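Local coordinates for protein KLLA0C04147p (Kluyveromyces lactis, PDB 5H2D) that binds ergosterol through its C-terminal oxysterol-binding-related (ORD) domain, the part present here, and probably transfers sterols between membranes, at residues 18-23 with 420-424; 397-401 with 413-419. One frame throughout, in Å; residues are numbered along the deposited sequence.

Interaction 1: 18-23 with 420-424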
loop_
_atom_site.group_PDB
_atom_site.type_symbol
_atom_site.label_atom_id
_atom_site.label_comp_id
_atom_site.label_asym_id
_atom_site.label_seq_id
_atom_site.Cartn_x
_atom_site.Cartn_y
_atom_site.Cartn_z
ATOM N N GLU A 18 16.436 4.506 -18.539
ATOM C CA GLU A 18 16.657 3.708 -19.740
ATOM C C GLU A 18 15.484 2.787 -20.022
ATOM O O GLU A 18 15.188 2.505 -21.187
ATOM C CB GLU A 18 17.951 2.901 -19.614
ATOM C CG GLU A 18 19.180 3.762 -19.352
ATOM C CD GLU A 18 20.479 2.969 -19.365
ATOM O OE1 GLU A 18 21.484 3.481 -19.906
ATOM O OE2 GLU A 18 20.497 1.837 -18.832
ATOM N N GLU A 19 14.805 2.313 -18.975
ATOM C CA GLU A 19 13.650 1.444 -19.145
ATOM C C GLU A 19 12.362 2.216 -19.414
ATOM O O GLU A 19 11.300 1.596 -19.527
ATOM C CB GLU A 19 13.497 0.543 -17.911
ATOM C CG GLU A 19 14.708 -0.353 -17.691
ATOM C CD GLU A 19 14.466 -1.482 -16.701
ATOM O OE1 GLU A 19 13.390 -1.508 -16.055
ATOM O OE2 GLU A 19 15.363 -2.346 -16.584
ATOM N N GLY A 20 12.422 3.536 -19.527
ATOM C CA GLY A 20 11.253 4.309 -19.912
ATOM C C GLY A 20 10.186 4.338 -18.842
ATOM O O GLY A 20 8.994 4.357 -19.163
ATOM N N SER A 21 10.596 4.375 -17.574
ATOM C CA SER A 21 9.652 4.218 -16.468
ATOM C C SER A 21 8.637 5.347 -16.384
ATOM O O SER A 21 7.569 5.168 -15.787
ATOM C CB SER A 21 10.435 4.132 -15.160
ATOM O OG SER A 21 11.430 3.138 -15.258
ATOM N N PHE A 22 8.938 6.512 -16.939
ATOM C CA PHE A 22 8.057 7.659 -16.809
ATOM C C PHE A 22 7.362 8.007 -18.111
ATOM O O PHE A 22 6.543 8.932 -18.136
ATOM C CB PHE A 22 8.859 8.840 -16.259
ATOM C CG PHE A 22 9.630 8.477 -15.028
ATOM C CD1 PHE A 22 8.964 8.239 -13.834
ATOM C CD2 PHE A 22 11.001 8.290 -15.074
ATOM C CE1 PHE A 22 9.658 7.868 -12.705
ATOM C CE2 PHE A 22 11.702 7.907 -13.943
ATOM C CZ PHE A 22 11.027 7.700 -12.750
ATOM N N LEU A 23 7.634 7.262 -19.179
ATOM C CA LEU A 23 6.913 7.464 -20.427
ATOM C C LEU A 23 5.423 7.250 -20.215
ATOM O O LEU A 23 5.009 6.269 -19.583
ATOM C CB LEU A 23 7.430 6.509 -21.497
ATOM C CG LEU A 23 8.908 6.665 -21.825
ATOM C CD1 LEU A 23 9.358 5.520 -22.704
ATOM C CD2 LEU A 23 9.161 8.016 -22.499
ATOM N N TRP A 420 8.796 -3.101 -17.480
ATOM C CA TRP A 420 8.980 -1.733 -17.952
ATOM C C TRP A 420 9.696 -1.699 -19.299
ATOM O O TRP A 420 9.369 -0.855 -20.139
ATOM C CB TRP A 420 9.720 -0.907 -16.898
ATOM C CG TRP A 420 8.922 -0.776 -15.620
ATOM C CD1 TRP A 420 9.077 -1.513 -14.481
ATOM C CD2 TRP A 420 7.828 0.121 -15.377
ATOM N NE1 TRP A 420 8.154 -1.116 -13.532
ATOM C CE2 TRP A 420 7.379 -0.116 -14.056
ATOM C CE3 TRP A 420 7.197 1.115 -16.137
ATOM C CZ2 TRP A 420 6.332 0.602 -13.482
ATOM C CZ3 TRP A 420 6.151 1.827 -15.572
ATOM C CH2 TRP A 420 5.725 1.557 -14.249
ATOM N N LYS A 421 10.646 -2.613 -19.531
ATOM C CA LYS A 421 11.305 -2.662 -20.838
ATOM C C LYS A 421 10.328 -3.080 -21.927
ATOM O O LYS A 421 10.280 -2.464 -23.001
ATOM C CB LYS A 421 12.496 -3.617 -20.788
ATOM C CG LYS A 421 13.486 -3.282 -19.700
ATOM C CD LYS A 421 14.760 -4.106 -19.802
ATOM C CE LYS A 421 14.480 -5.586 -19.746
ATOM N NZ LYS A 421 15.745 -6.375 -19.647
ATOM N N GLN A 422 9.538 -4.125 -21.678
ATOM C CA GLN A 422 8.569 -4.543 -22.684
ATOM C C GLN A 422 7.521 -3.466 -22.910
ATOM O O GLN A 422 7.038 -3.300 -24.031
ATOM C CB GLN A 422 7.913 -5.863 -22.280
ATOM C CG GLN A 422 8.912 -6.989 -22.093
ATOM C CD GLN A 422 8.258 -8.356 -22.051
ATOM O OE1 GLN A 422 7.077 -8.505 -22.366
ATOM N NE2 GLN A 422 9.032 -9.367 -21.666
ATOM N N ARG A 423 7.167 -2.728 -21.859
ATOM C CA ARG A 423 6.261 -1.593 -22.004
ATOM C C ARG A 423 6.885 -0.500 -22.869
ATOM O O ARG A 423 6.242 0.034 -23.782
ATOM C CB ARG A 423 5.912 -1.072 -20.609
ATOM C CG ARG A 423 5.028 0.169 -20.535
ATOM C CD ARG A 423 5.078 0.684 -19.108
ATOM N NE ARG A 423 4.162 1.792 -18.841
ATOM C CZ ARG A 423 4.431 3.070 -19.086
ATOM N NH1 ARG A 423 5.586 3.412 -19.636
ATOM N NH2 ARG A 423 3.548 4.003 -18.785
ATOM N N ARG A 424 8.131 -0.139 -22.564
ATOM C CA ARG A 424 8.885 0.816 -23.375
ATOM C C ARG A 424 8.861 0.447 -24.853
ATOM O O ARG A 424 8.745 1.325 -25.724
ATOM C CB ARG A 424 10.324 0.876 -22.856
ATOM C CG ARG A 424 11.257 1.809 -23.610
ATOM C CD ARG A 424 12.713 1.460 -23.312
ATOM N NE ARG A 424 13.018 0.104 -23.749
ATOM C CZ ARG A 424 13.963 -0.672 -23.224
ATOM N NH1 ARG A 424 14.720 -0.236 -22.222
ATOM N NH2 ARG A 424 14.134 -1.898 -23.692
HETATM O O HOH W 1 11.623 -3.585 -16.696
HETATM O O HOH W 2 15.668 -5.565 -16.312
HETATM O O HOH W 3 8.127 1.772 -19.990
#

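Interaction 2: 397-401 with 413-419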
loop_
_atom_site.group_PDB
_atom_site.type_symbol
_atom_site.label_atom_id
_atom_site.label_comp_id
_atom_site.label_asym_id
_atom_site.label_seq_id
_atom_site.Cartn_x
_atom_site.Cartn_y
_atom_site.Cartn_z
ATOM N N GLN A 397 2.319 -16.883 -13.206
ATOM C CA GLN A 397 2.335 -15.432 -13.161
ATOM C C GLN A 397 3.156 -14.884 -14.320
ATOM O O GLN A 397 4.069 -15.541 -14.825
ATOM C CB GLN A 397 2.930 -14.958 -11.833
ATOM C CG GLN A 397 2.096 -15.317 -10.602
ATOM C CD GLN A 397 2.211 -16.775 -10.201
ATOM O OE1 GLN A 397 3.177 -17.460 -10.551
ATOM N NE2 GLN A 397 1.234 -17.254 -9.448
ATOM N N ARG A 398 2.834 -13.665 -14.737
ATOM C CA ARG A 398 3.520 -13.090 -15.891
ATOM C C ARG A 398 4.778 -12.318 -15.522
ATOM O O ARG A 398 5.790 -12.416 -16.226
ATOM C CB ARG A 398 2.566 -12.177 -16.662
ATOM C CG ARG A 398 3.213 -11.484 -17.831
ATOM C CD ARG A 398 2.160 -10.835 -18.721
ATOM N NE ARG A 398 1.310 -11.845 -19.343
ATOM C CZ ARG A 398 -0.013 -11.896 -19.244
ATOM N NH1 ARG A 398 -0.674 -10.980 -18.546
ATOM N NH2 ARG A 398 -0.676 -12.866 -19.855
ATOM N N TRP A 399 4.750 -11.561 -14.427
ATOM C CA TRP A 399 5.783 -10.577 -14.152
ATOM C C TRP A 399 6.550 -10.845 -12.872
ATOM O O TRP A 399 7.512 -10.122 -12.589
ATOM C CB TRP A 399 5.162 -9.172 -14.085
ATOM C CG TRP A 399 4.351 -8.820 -15.304
ATOM C CD1 TRP A 399 2.991 -8.672 -15.382
ATOM C CD2 TRP A 399 4.851 -8.597 -16.628
ATOM N NE1 TRP A 399 2.620 -8.359 -16.676
ATOM C CE2 TRP A 399 3.747 -8.313 -17.455
ATOM C CE3 TRP A 399 6.130 -8.613 -17.191
ATOM C CZ2 TRP A 399 3.886 -8.042 -18.821
ATOM C CZ3 TRP A 399 6.267 -8.343 -18.540
ATOM C CH2 TRP A 399 5.155 -8.060 -19.341
ATOM N N PHE A 400 6.148 -11.853 -12.098
ATOM C CA PHE A 400 6.798 -12.248 -10.854
ATOM C C PHE A 400 6.939 -13.763 -10.838
ATOM O O PHE A 400 6.172 -14.485 -11.482
ATOM C CB PHE A 400 5.982 -11.840 -9.612
ATOM C CG PHE A 400 5.851 -10.355 -9.408
ATOM C CD1 PHE A 400 4.876 -9.632 -10.087
ATOM C CD2 PHE A 400 6.648 -9.697 -8.477
ATOM C CE1 PHE A 400 4.750 -8.245 -9.883
ATOM C CE2 PHE A 400 6.522 -8.321 -8.259
ATOM C CZ PHE A 400 5.563 -7.598 -8.967
ATOM N N LYS A 401 7.923 -14.238 -10.074
ATOM C CA LYS A 401 8.075 -15.656 -9.794
ATOM C C LYS A 401 8.424 -15.827 -8.325
ATOM O O LYS A 401 9.222 -15.065 -7.781
ATOM C CB LYS A 401 9.168 -16.303 -10.666
ATOM C CG LYS A 401 9.440 -17.759 -10.300
ATOM C CD LYS A 401 10.033 -18.557 -11.452
ATOM C CE LYS A 401 10.107 -20.043 -11.089
ATOM N NZ LYS A 401 10.227 -20.926 -12.289
ATOM N N TRP A 413 7.878 -12.807 -3.843
ATOM C CA TRP A 413 7.565 -12.692 -5.262
ATOM C C TRP A 413 8.618 -11.808 -5.908
ATOM O O TRP A 413 8.653 -10.597 -5.671
ATOM C CB TRP A 413 6.159 -12.133 -5.457
ATOM C CG TRP A 413 5.117 -13.072 -4.962
ATOM C CD1 TRP A 413 4.489 -13.037 -3.751
ATOM C CD2 TRP A 413 4.593 -14.205 -5.655
ATOM N NE1 TRP A 413 3.597 -14.075 -3.648
ATOM C CE2 TRP A 413 3.631 -14.803 -4.811
ATOM C CE3 TRP A 413 4.815 -14.753 -6.924
ATOM C CZ2 TRP A 413 2.915 -15.939 -5.186
ATOM C CZ3 TRP A 413 4.099 -15.888 -7.295
ATOM C CH2 TRP A 413 3.168 -16.468 -6.427
ATOM N N LYS A 414 9.485 -12.420 -6.710
ATOM C CA LYS A 414 10.596 -11.717 -7.341
ATOM C C LYS A 414 10.149 -11.181 -8.697
ATOM O O LYS A 414 9.824 -11.951 -9.603
ATOM C CB LYS A 414 11.797 -12.646 -7.490
ATOM C CG LYS A 414 13.044 -11.938 -7.987
ATOM C CD LYS A 414 14.222 -12.899 -8.053
ATOM C CE LYS A 414 15.518 -12.164 -8.331
ATOM N NZ LYS A 414 15.478 -11.453 -9.632
ATOM N N PHE A 415 10.129 -9.860 -8.822
ATOM C CA PHE A 415 9.880 -9.206 -10.103
ATOM C C PHE A 415 10.880 -9.711 -11.137
ATOM O O PHE A 415 12.078 -9.805 -10.857
ATOM C CB PHE A 415 9.996 -7.693 -9.890
ATOM C CG PHE A 415 9.712 -6.841 -11.105
ATOM C CD1 PHE A 415 8.445 -6.783 -11.657
ATOM C CD2 PHE A 415 10.709 -6.038 -11.638
ATOM C CE1 PHE A 415 8.190 -5.960 -12.757
ATOM C CE2 PHE A 415 10.472 -5.217 -12.722
ATOM C CZ PHE A 415 9.209 -5.177 -13.291
ATOM N N ASN A 416 10.394 -10.067 -12.329
ATOM C CA ASN A 416 11.306 -10.627 -13.329
ATOM C C ASN A 416 12.043 -9.566 -14.138
ATOM O O ASN A 416 12.855 -9.924 -14.997
ATOM C CB ASN A 416 10.583 -11.613 -14.266
ATOM C CG ASN A 416 9.506 -10.971 -15.134
ATOM O OD1 ASN A 416 9.493 -9.765 -15.388
ATOM N ND2 ASN A 416 8.584 -11.810 -15.599
ATOM N N GLY A 417 11.819 -8.285 -13.857
ATOM C CA GLY A 417 12.568 -7.206 -14.478
ATOM C C GLY A 417 12.188 -6.869 -15.902
ATOM O O GLY A 417 12.862 -6.037 -16.521
ATOM N N GLU A 418 11.121 -7.463 -16.437
ATOM C CA GLU A 418 10.780 -7.316 -17.848
ATOM C C GLU A 418 9.700 -6.283 -18.129
ATOM O O GLU A 418 9.627 -5.778 -19.253
ATOM C CB GLU A 418 10.312 -8.657 -18.410
ATOM C CG GLU A 418 11.329 -9.750 -18.236
ATOM C CD GLU A 418 11.790 -10.291 -19.551
ATOM O OE1 GLU A 418 10.966 -10.942 -20.238
ATOM O OE2 GLU A 418 12.966 -10.051 -19.903
ATOM N N TYR A 419 8.839 -5.981 -17.156
ATOM C CA TYR A 419 7.618 -5.241 -17.467
ATOM C C TYR A 419 7.915 -3.885 -18.101
ATOM O O TYR A 419 7.333 -3.531 -19.133
ATOM C CB TYR A 419 6.788 -5.057 -16.201
ATOM C CG TYR A 419 5.561 -4.196 -16.412
ATOM C CD1 TYR A 419 4.419 -4.735 -16.987
ATOM C CD2 TYR A 419 5.545 -2.844 -16.038
ATOM C CE1 TYR A 419 3.280 -3.963 -17.187
ATOM C CE2 TYR A 419 4.393 -2.060 -16.233
ATOM C CZ TYR A 419 3.273 -2.637 -16.807
ATOM O OH TYR A 419 2.114 -1.903 -16.990
#

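Interaction 1: 18-23 with 420-424
Residues 18-23 form the end of helix 7-18 and the turn that follows it. Gly20 has positive phi (70°) and closes the helix in a Schellman motif. A type I beta turn then runs from Gly20 to Leu23, with Leu23 N bonded to Gly20 O at 3.2 Å. Residues 420-424 belong to the short helix 419-424. The contact thus joins the end of helix 7-18 and its following turn to a helix almost 400 residues later. The backbones come close, with Glu19 CA 5.0 Å from Lys421 CA and Gly20 CA 5.5 Å from Arg424 CA. A side chain on Gly20 would clash with Leu23 CD1 and crowd Arg424 CG.

Arg424 NH1 donates to Glu18 O (3.0 Å). Arg423 donates to Leu23 O from both NH2 (2.8 Å) and NH1 (2.9 Å). Arg423 NE makes a salt bridge with Glu130. The Glu19 carboxylate lies along the aliphatic part of Lys421, with Glu19 CD 3.6 Å from Lys421 CG. One water joins Glu19 OE1 to Lys421 N; Glu19 also has a salt bridge to Arg139. Another water accepts from Arg423 NH1 and lies 2.8 Å from Gly20 O and 2.9 Å from Trp420 O. The Trp420 indole packs near Ser21, with CZ3 3.6 Å from Ser21 O, and also touches strands 128-133 and 138-146.

The contact is mainly polar. Two arginines of helix 419-424 bind one carbonyl at the end of helix 7-18 and one at the end of the turn that follows it. Because these acceptors are backbone atoms, the bonds depend on the course of the turn rather than on the side chains of Glu18 and Leu23.

Interaction 2: 397-401 with 413-419
Strands 400-404 and 411-415 pair antiparallel. Lys401 and Lys414 are the hydrogen-bonded pair: Lys401 N donates to Lys414 O (3.0 Å) and Lys414 N to Lys401 O (2.9 Å). Phe400 and Phe415 are the adjacent non-hydrogen-bonded pair. Asn416 N extends the ladder to Trp399 O (2.9 Å). Asn416 ND2 adds a weak bond to Arg398 O (2.9 Å), while its OD1 accepts from Glu418 N (3.0 Å) in an Asx turn. Glu143 takes the amides of Arg398 and Trp399. Gln397 NE2 donates to Val145 O, Trp413 NE1 bonds to Glu166, and Tyr419 OH bonds to Glu130.

Phe400 and Phe415 share one face of the hairpin, the edge of Phe415 toward the face of Phe400, centroids 5.7 Å apart. Trp399 and Tyr419 pair beyond the end of the strands; Tyr419 points its edge at the face of Trp399 (5.2 Å). Phe400 also packs on strands 138-146 and 151-157. The arrangement is a two-stranded beta hairpin, laid with its Phe400 face against the large antiparallel sheet of the ORD fold.

How the interactions relate
Strand 411-415 of interaction 2 runs almost directly into helix 419-424 of interaction 1, so the two share one continuous piece of chain. They touch where Trp420 CD1 meets Phe415 CZ (3.9 Å) and Gln422 OE1 meets Trp399 CH2 (3.6 Å). Both are partly buried and rest on strand 138-146, with Phe141 touching Trp420, Tyr419, Trp399 and Phe400. Glu130 also serves both, through Arg423 and Tyr419. Their chemistry differs. Interaction 1 spans distant parts of the sequence and relies on arginines, backbone carbonyls and waters. Interaction 2 is local, combining backbone strand pairing with edge-to-face aromatic pairs; its lysines remain exposed.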